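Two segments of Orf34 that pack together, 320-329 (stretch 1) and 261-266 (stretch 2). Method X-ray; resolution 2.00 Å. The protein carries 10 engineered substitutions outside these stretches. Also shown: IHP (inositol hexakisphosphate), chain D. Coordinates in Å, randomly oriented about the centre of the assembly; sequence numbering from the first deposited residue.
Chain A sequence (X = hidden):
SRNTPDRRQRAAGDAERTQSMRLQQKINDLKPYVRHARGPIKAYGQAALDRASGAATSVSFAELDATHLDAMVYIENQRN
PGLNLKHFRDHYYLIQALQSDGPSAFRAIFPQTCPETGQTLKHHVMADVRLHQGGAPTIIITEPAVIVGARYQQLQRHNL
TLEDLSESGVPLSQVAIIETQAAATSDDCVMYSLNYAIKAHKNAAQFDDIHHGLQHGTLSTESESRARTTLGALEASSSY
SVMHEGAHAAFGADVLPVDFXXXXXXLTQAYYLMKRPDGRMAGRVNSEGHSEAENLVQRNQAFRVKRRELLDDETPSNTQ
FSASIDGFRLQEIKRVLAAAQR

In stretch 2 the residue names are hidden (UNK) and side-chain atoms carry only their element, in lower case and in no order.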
ATOM      1  N   GLN A 320      15.202 -16.248   4.944  1.00 64.86           N
ATOM      2  CA  GLN A 320      13.781 -16.541   5.153  1.00 63.12           C
ATOM      3  C   GLN A 320      12.929 -15.273   5.182  1.00 57.38           C
ATOM      4  O   GLN A 320      13.341 -14.258   5.751  1.00 54.51           O
ATOM      5  CB  GLN A 320      13.564 -17.298   6.463  1.00 66.59           C
ATOM      6  CG  GLN A 320      14.006 -18.738   6.476  1.00 75.84           C
ATOM      7  CD  GLN A 320      13.806 -19.356   7.848  1.00 80.21           C
ATOM      8  OE1 GLN A 320      14.162 -18.753   8.869  1.00 78.96           O
ATOM      9  NE2 GLN A 320      13.210 -20.545   7.885  1.00 81.44           N
ATOM     10  N   PHE A 321      11.729 -15.349   4.608  1.00 47.12           N
ATOM     11  CA  PHE A 321      10.798 -14.224   4.600  1.00 44.38           C
ATOM     12  C   PHE A 321       9.368 -14.721   4.401  1.00 39.16           C
ATOM     13  O   PHE A 321       9.149 -15.848   3.953  1.00 41.77           O
ATOM     14  CB  PHE A 321      11.162 -13.218   3.511  1.00 41.69           C
ATOM     15  CG  PHE A 321      10.994 -13.751   2.130  1.00 44.87           C
ATOM     16  CD1 PHE A 321      11.969 -14.557   1.556  1.00 46.83           C
ATOM     17  CD2 PHE A 321       9.851 -13.465   1.403  1.00 42.58           C
ATOM     18  CE1 PHE A 321      11.801 -15.062   0.271  1.00 44.26           C
ATOM     19  CE2 PHE A 321       9.679 -13.964   0.124  1.00 39.60           C
ATOM     20  CZ  PHE A 321      10.654 -14.762  -0.444  1.00 39.53           C
ATOM     21  N   SER A 322       8.397 -13.877   4.730  1.00 31.72           N
ATOM     22  CA  SER A 322       6.999 -14.205   4.496  1.00 29.15           C
ATOM     23  C   SER A 322       6.620 -13.898   3.047  1.00 26.91           C
ATOM     24  O   SER A 322       6.816 -12.776   2.573  1.00 23.34           O
ATOM     25  CB  SER A 322       6.090 -13.432   5.446  1.00 26.80           C
ATOM     26  OG  SER A 322       4.739 -13.507   5.002  1.00 28.47           O
ATOM     27  N   ALA A 323       6.074 -14.890   2.345  1.00 23.67           N
ATOM     28  CA  ALA A 323       5.597 -14.668   0.980  1.00 27.01           C
ATOM     29  C   ALA A 323       4.102 -14.360   0.968  1.00 24.79           C
ATOM     30  O   ALA A 323       3.432 -14.553  -0.041  1.00 20.02           O
ATOM     31  CB  ALA A 323       5.890 -15.878   0.105  1.00 26.81           C
ATOM     32  N   SER A 324       3.592 -13.858   2.086  1.00 21.71           N
ATOM     33  CA  SER A 324       2.181 -13.488   2.186  1.00 26.89           C
ATOM     34  C   SER A 324       1.678 -12.571   1.051  1.00 23.50           C
ATOM     35  O   SER A 324       0.563 -12.756   0.558  1.00 18.37           O
ATOM     36  CB  SER A 324       1.919 -12.824   3.546  1.00 18.95           C
ATOM     37  OG  SER A 324       0.555 -12.469   3.691  1.00 22.64           O
ATOM     38  N   ILE A 325       2.484 -11.587   0.643  1.00 18.40           N
ATOM     39  CA  ILE A 325       2.049 -10.637  -0.388  1.00 18.83           C
ATOM     40  C   ILE A 325       1.894 -11.349  -1.735  1.00 17.95           C
ATOM     41  O   ILE A 325       1.049 -10.983  -2.549  1.00 17.72           O
ATOM     42  CB  ILE A 325       3.019  -9.437  -0.533  1.00 19.10           C
ATOM     43  CG1 ILE A 325       2.363  -8.313  -1.343  1.00 15.86           C
ATOM     44  CG2 ILE A 325       4.343  -9.858  -1.188  1.00 17.63           C
ATOM     45  CD1 ILE A 325       1.088  -7.746  -0.733  1.00 15.67           C
ATOM     46  N   ASP A 326       2.686 -12.391  -1.941  1.00 17.93           N
ATOM     47  CA  ASP A 326       2.591 -13.190  -3.166  1.00 21.43           C
ATOM     48  C   ASP A 326       1.298 -14.000  -3.143  1.00 25.73           C
ATOM     49  O   ASP A 326       0.687 -14.258  -4.185  1.00 21.23           O
ATOM     50  CB  ASP A 326       3.832 -14.077  -3.290  1.00 24.16           C
ATOM     51  CG  ASP A 326       5.127 -13.249  -3.295  1.00 37.63           C
ATOM     52  OD1 ASP A 326       5.245 -12.279  -4.096  1.00 33.40           O
ATOM     53  OD2 ASP A 326       5.995 -13.514  -2.444  1.00 45.93           O
ATOM     54  N   GLY A 327       0.858 -14.355  -1.939  1.00 19.28           N
ATOM     55  CA  GLY A 327      -0.437 -14.982  -1.751  1.00 19.89           C
ATOM     56  C   GLY A 327      -1.574 -14.019  -2.070  1.00 20.78           C
ATOM     57  O   GLY A 327      -2.574 -14.403  -2.675  1.00 21.54           O
ATOM     58  N   PHE A 328      -1.422 -12.764  -1.655  1.00 18.34           N
ATOM     59  CA  PHE A 328      -2.418 -11.749  -1.970  1.00 23.00           C
ATOM     60  C   PHE A 328      -2.564 -11.590  -3.497  1.00 17.68           C
ATOM     61  O   PHE A 328      -3.671 -11.442  -4.006  1.00 20.89           O
ATOM     62  CB  PHE A 328      -2.057 -10.407  -1.309  1.00 17.13           C
ATOM     63  CG  PHE A 328      -2.985  -9.280  -1.691  1.00 16.81           C
ATOM     64  CD1 PHE A 328      -4.295  -9.254  -1.231  1.00 17.33           C
ATOM     65  CD2 PHE A 328      -2.562  -8.281  -2.551  1.00 16.24           C
ATOM     66  CE1 PHE A 328      -5.163  -8.231  -1.603  1.00 19.00           C
ATOM     67  CE2 PHE A 328      -3.419  -7.264  -2.934  1.00 18.60           C
ATOM     68  CZ  PHE A 328      -4.725  -7.238  -2.458  1.00 18.35           C
ATOM     69  N   ARG A 329      -1.450 -11.641  -4.224  1.00 19.06           N
ATOM     70  CA  ARG A 329      -1.507 -11.514  -5.680  1.00 24.99           C
ATOM     71  C   ARG A 329      -2.320 -12.654  -6.298  1.00 21.66           C
ATOM     72  O   ARG A 329      -3.118 -12.414  -7.192  1.00 19.26           O
ATOM     73  CB  ARG A 329      -0.107 -11.464  -6.296  1.00 17.47           C
ATOM     74  CG  ARG A 329      -0.102 -11.295  -7.829  1.00 17.63           C
ATOM     75  CD  ARG A 329       1.303 -10.894  -8.313  1.00 33.27           C
ATOM     76  NE  ARG A 329       2.276 -11.495  -7.422  1.00 43.77           N
ATOM     77  CZ  ARG A 329       3.271 -10.863  -6.815  1.00 24.90           C
ATOM     78  NH1 ARG A 329       3.510  -9.572  -7.010  1.00 25.69           N
ATOM     79  NH2 ARG A 329       4.042 -11.558  -6.014  1.00 24.69           N
ATOM     80  N   UNK A 261       0.001  -4.505   8.222  1.00 20.73           N
ATOM     81  CA  UNK A 261       1.241  -5.246   8.420  1.00 14.85           C
ATOM     82  C   UNK A 261       1.095  -6.737   8.160  1.00 17.25           C
ATOM     83  O   UNK A 261       2.059  -7.486   8.283  1.00 16.80           O
ATOM     84  o   UNK A 261       4.239   0.131   9.867  1.00 16.85           O
ATOM     85  c   UNK A 261       1.736  -2.494  10.292  1.00 16.75           C
ATOM     86  c   UNK A 261       3.641  -1.103   9.886  1.00 20.57           C
ATOM     87  c   UNK A 261       3.762  -3.451   9.458  1.00 18.56           C
ATOM     88  c   UNK A 261       1.797  -4.982   9.837  1.00 14.31           C
ATOM     89  c   UNK A 261       4.359  -2.205   9.455  1.00 16.54           C
ATOM     90  c   UNK A 261       2.327  -1.237  10.299  1.00 18.62           C
ATOM     91  c   UNK A 261       2.453  -3.623   9.896  1.00 16.31           C
ATOM     92  N   UNK A 262      -0.101  -7.164   7.770  1.00 16.77           N
ATOM     93  CA  UNK A 262      -0.361  -8.576   7.516  1.00 19.17           C
ATOM     94  C   UNK A 262       0.525  -9.198   6.419  1.00 22.20           C
ATOM     95  O   UNK A 262       0.818 -10.397   6.457  1.00 19.89           O
ATOM     96  n   UNK A 262      -5.851 -10.835   7.433  1.00 19.30           N
ATOM     97  c   UNK A 262      -2.809  -8.616   8.285  1.00 17.43           C
ATOM     98  c   UNK A 262      -4.228  -8.957   7.870  1.00 22.83           C
ATOM     99  c   UNK A 262      -4.418 -10.474   7.695  1.00 19.63           C
ATOM    100  c   UNK A 262      -1.840  -8.771   7.139  1.00 15.83           C
ATOM    101  N   UNK A 263       0.936  -8.398   5.438  1.00 18.54           N
ATOM    102  CA  UNK A 263       1.767  -8.912   4.341  1.00 17.04           C
ATOM    103  C   UNK A 263       3.227  -8.500   4.459  1.00 17.31           C
ATOM    104  O   UNK A 263       3.987  -8.605   3.494  1.00 18.75           O
ATOM    105  n   UNK A 263      -0.514 -10.260   2.642  1.00 20.55           N
ATOM    106  c   UNK A 263       1.192  -8.449   3.000  1.00 20.59           C
ATOM    107  c   UNK A 263      -1.383  -8.259   2.760  1.00 13.93           C
ATOM    108  c   UNK A 263      -1.820 -10.396   2.509  1.00 23.62           C
ATOM    109  n   UNK A 263      -2.371  -9.197   2.577  1.00 21.53           N
ATOM    110  c   UNK A 263      -0.205  -8.924   2.779  1.00 18.02           C
ATOM    111  N   UNK A 264       3.603  -8.036   5.649  1.00 17.55           N
ATOM    112  CA  UNK A 264       4.972  -7.664   5.939  1.00 20.47           C
ATOM    113  C   UNK A 264       5.894  -8.840   5.680  1.00 23.17           C
ATOM    114  O   UNK A 264       5.616  -9.968   6.092  1.00 20.29           O
ATOM    115  N   UNK A 265       6.997  -8.580   4.994  1.00 17.90           N
ATOM    116  CA  UNK A 265       7.932  -9.646   4.653  1.00 25.49           C
ATOM    117  C   UNK A 265       8.696 -10.129   5.877  1.00 21.09           C
ATOM    118  O   UNK A 265       8.954 -11.320   6.020  1.00 24.90           O
ATOM    119  c   UNK A 265       8.900  -9.179   3.575  1.00 26.29           C
ATOM    120  N   UNK A 266       9.028  -9.209   6.777  1.00 18.24           N
ATOM    121  CA  UNK A 266       9.981  -9.513   7.839  1.00 21.99           C
ATOM    122  C   UNK A 266       9.369 -10.190   9.074  1.00 24.91           C
ATOM    123  O   UNK A 266       8.474  -9.648   9.738  1.00 19.29           O
ATOM    124  o   UNK A 266      11.517  -8.470   9.399  1.00 20.63           O
ATOM    125  c   UNK A 266      10.704  -8.228   8.267  1.00 16.45           C
TER
HETATM  126  C1  IHP D 401     -10.410 -11.848   2.140  1.00 32.19           C
HETATM  127  C2  IHP D 401      -8.982 -11.139   2.189  1.00 29.30           C
HETATM  128  C3  IHP D 401      -7.684 -11.870   2.705  1.00 41.92           C
HETATM  129  C4  IHP D 401      -7.952 -13.340   3.276  1.00 35.79           C
HETATM  130  C5  IHP D 401      -9.362 -13.696   3.707  1.00 35.34           C
HETATM  131  C6  IHP D 401     -10.236 -13.376   2.502  1.00 41.40           C
HETATM  132  O11 IHP D 401     -11.311 -11.225   2.856  1.00 41.17           O
HETATM  133  P1  IHP D 401     -12.799 -10.543   2.420  1.00 32.60           P
HETATM  134  O21 IHP D 401     -13.012  -9.236   3.180  1.00 42.79           O
HETATM  135  O31 IHP D 401     -13.935 -11.503   2.787  1.00 48.03           O
HETATM  136  O41 IHP D 401     -12.945 -10.230   0.941  1.00 36.45           O
HETATM  137  O12 IHP D 401      -9.035  -9.854   2.680  1.00 22.03           O
HETATM  138  P2  IHP D 401      -8.624  -8.611   1.623  1.00 23.28           P
HETATM  139  O22 IHP D 401      -9.575  -8.627   0.408  1.00 22.89           O
HETATM  140  O32 IHP D 401      -8.652  -7.211   2.247  1.00 22.79           O
HETATM  141  O42 IHP D 401      -7.217  -8.901   1.047  1.00 18.87           O
HETATM  142  O13 IHP D 401      -7.189 -11.110   3.599  1.00 45.75           O
HETATM  143  P3  IHP D 401      -5.747 -10.263   3.811  1.00 22.02           P
HETATM  144  O23 IHP D 401      -5.365  -9.204   2.777  1.00 21.35           O
HETATM  145  O33 IHP D 401      -6.230  -9.571   5.083  1.00 18.70           O
HETATM  146  O43 IHP D 401      -4.536 -11.150   4.086  1.00 19.28           O
HETATM  147  O14 IHP D 401      -7.090 -13.660   4.252  1.00 25.15           O
HETATM  148  P4  IHP D 401      -5.755 -14.543   3.999  1.00 26.68           P
HETATM  149  O24 IHP D 401      -4.631 -13.705   3.386  1.00 24.27           O
HETATM  150  O34 IHP D 401      -5.250 -15.210   5.295  1.00 27.00           O
HETATM  151  O44 IHP D 401      -6.044 -15.690   3.013  1.00 29.35           O
HETATM  152  O15 IHP D 401      -9.766 -13.216   4.894  1.00 36.84           O
HETATM  153  P5  IHP D 401     -10.068 -14.202   6.253  1.00 40.09           P
HETATM  154  O25 IHP D 401      -9.517 -15.615   6.031  1.00 37.03           O
HETATM  155  O35 IHP D 401      -9.376 -13.624   7.518  1.00 28.82           O
HETATM  156  O45 IHP D 401     -11.564 -14.335   6.557  1.00 43.87           O
HETATM  157  O16 IHP D 401     -11.423 -13.969   2.615  1.00 55.05           O
HETATM  158  P6  IHP D 401     -12.286 -14.582   1.368  1.00 40.23           P
HETATM  159  O26 IHP D 401     -11.352 -15.211   0.336  1.00 44.34           O
HETATM  160  O36 IHP D 401     -13.284 -15.651   1.850  1.00 54.26           O
HETATM  161  O46 IHP D 401     -13.104 -13.483   0.681  1.00 42.01           O
HETATM  162  O   HOH W   1       3.279 -11.841   6.452  1.00 27.08           O
HETATM  163  O   HOH W   2       4.858 -10.837   2.051  1.00 19.02           O

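Position 261 carries eight side-chain atoms: one carbon leading to a ring of six carbons, with a single oxygen on the ring carbon farthest from the attachment point. A phenol is tyrosine, so this is Tyr 261. Its side chain is out of reach of stretch 1; its role here is in the backbone, where it opens a type I turn closed by the hydrogen bond from N of position 264 to Tyr 261 O (3.1 Å).

Position 262 has four carbons in an unbranched row ending in nitrogen, which identifies Lys 262. The chain leads away from stretch 1 and its NZ donates a hydrogen bond to IHP O33 at 2.7 Å.

At position 263 one carbon precedes a five-membered ring of three carbons and two nitrogens, the imidazole of His 263. Its ND1 lies 2.7 Å from Ser 324 OG in a hydrogen bond in which either atom could be the donor. The other ring nitrogen, NE2, donates to IHP O23 (3.0 Å, 159°). Phe 328 CB sits over one ring face, 4.2 Å from the centroid and 25° off the normal, a CH-pi contact, while Ile 325 CD1 approaches His 263 CB at 3.8 Å.

Position 264 has no side-chain atoms and is Gly 264. An ideal CB would point away from stretch 1 and be crowded by Tyr 261 O at 3.2 Å, so the backbone here leaves little room for one. Ser 322 CB packs 3.6 Å from Gly 264 O.

Position 265 shows a single carbon, hence Ala 265. Its carbonyl accepts a direct hydrogen bond: Ser 322 N donates to Ala 265 O at 2.9 Å with a nearly straight angle of 176°.

Position 266 has one carbon followed by one oxygen and no further branch, which defines Ser 266. Its CA-to-CB bond points away from stretch 1, and it makes no contact with it; its side chain caps a helix that begins just past the stretch.

The contact therefore rests on two direct hydrogen bonds, one to the strand at Ser 322 and one to the start of the helix at Ser 324, with His 263 contributing the largest covered area, 104 of 351 Å². Two waters fill the gap between them. Water 1 accepts from Ser 322 OG (2.6 Å) and donates to Lys 262 O (2.9 Å) and Gly 264 O (3.0 Å); water 2 accepts from Ile 325 N (2.9 Å) and donates to His 263 O and Ser 322 O (both 2.8 Å). His 263 thus links the helix to the bound inositol hexakisphosphate.

Stretch 2 (261-266) YKHGAS
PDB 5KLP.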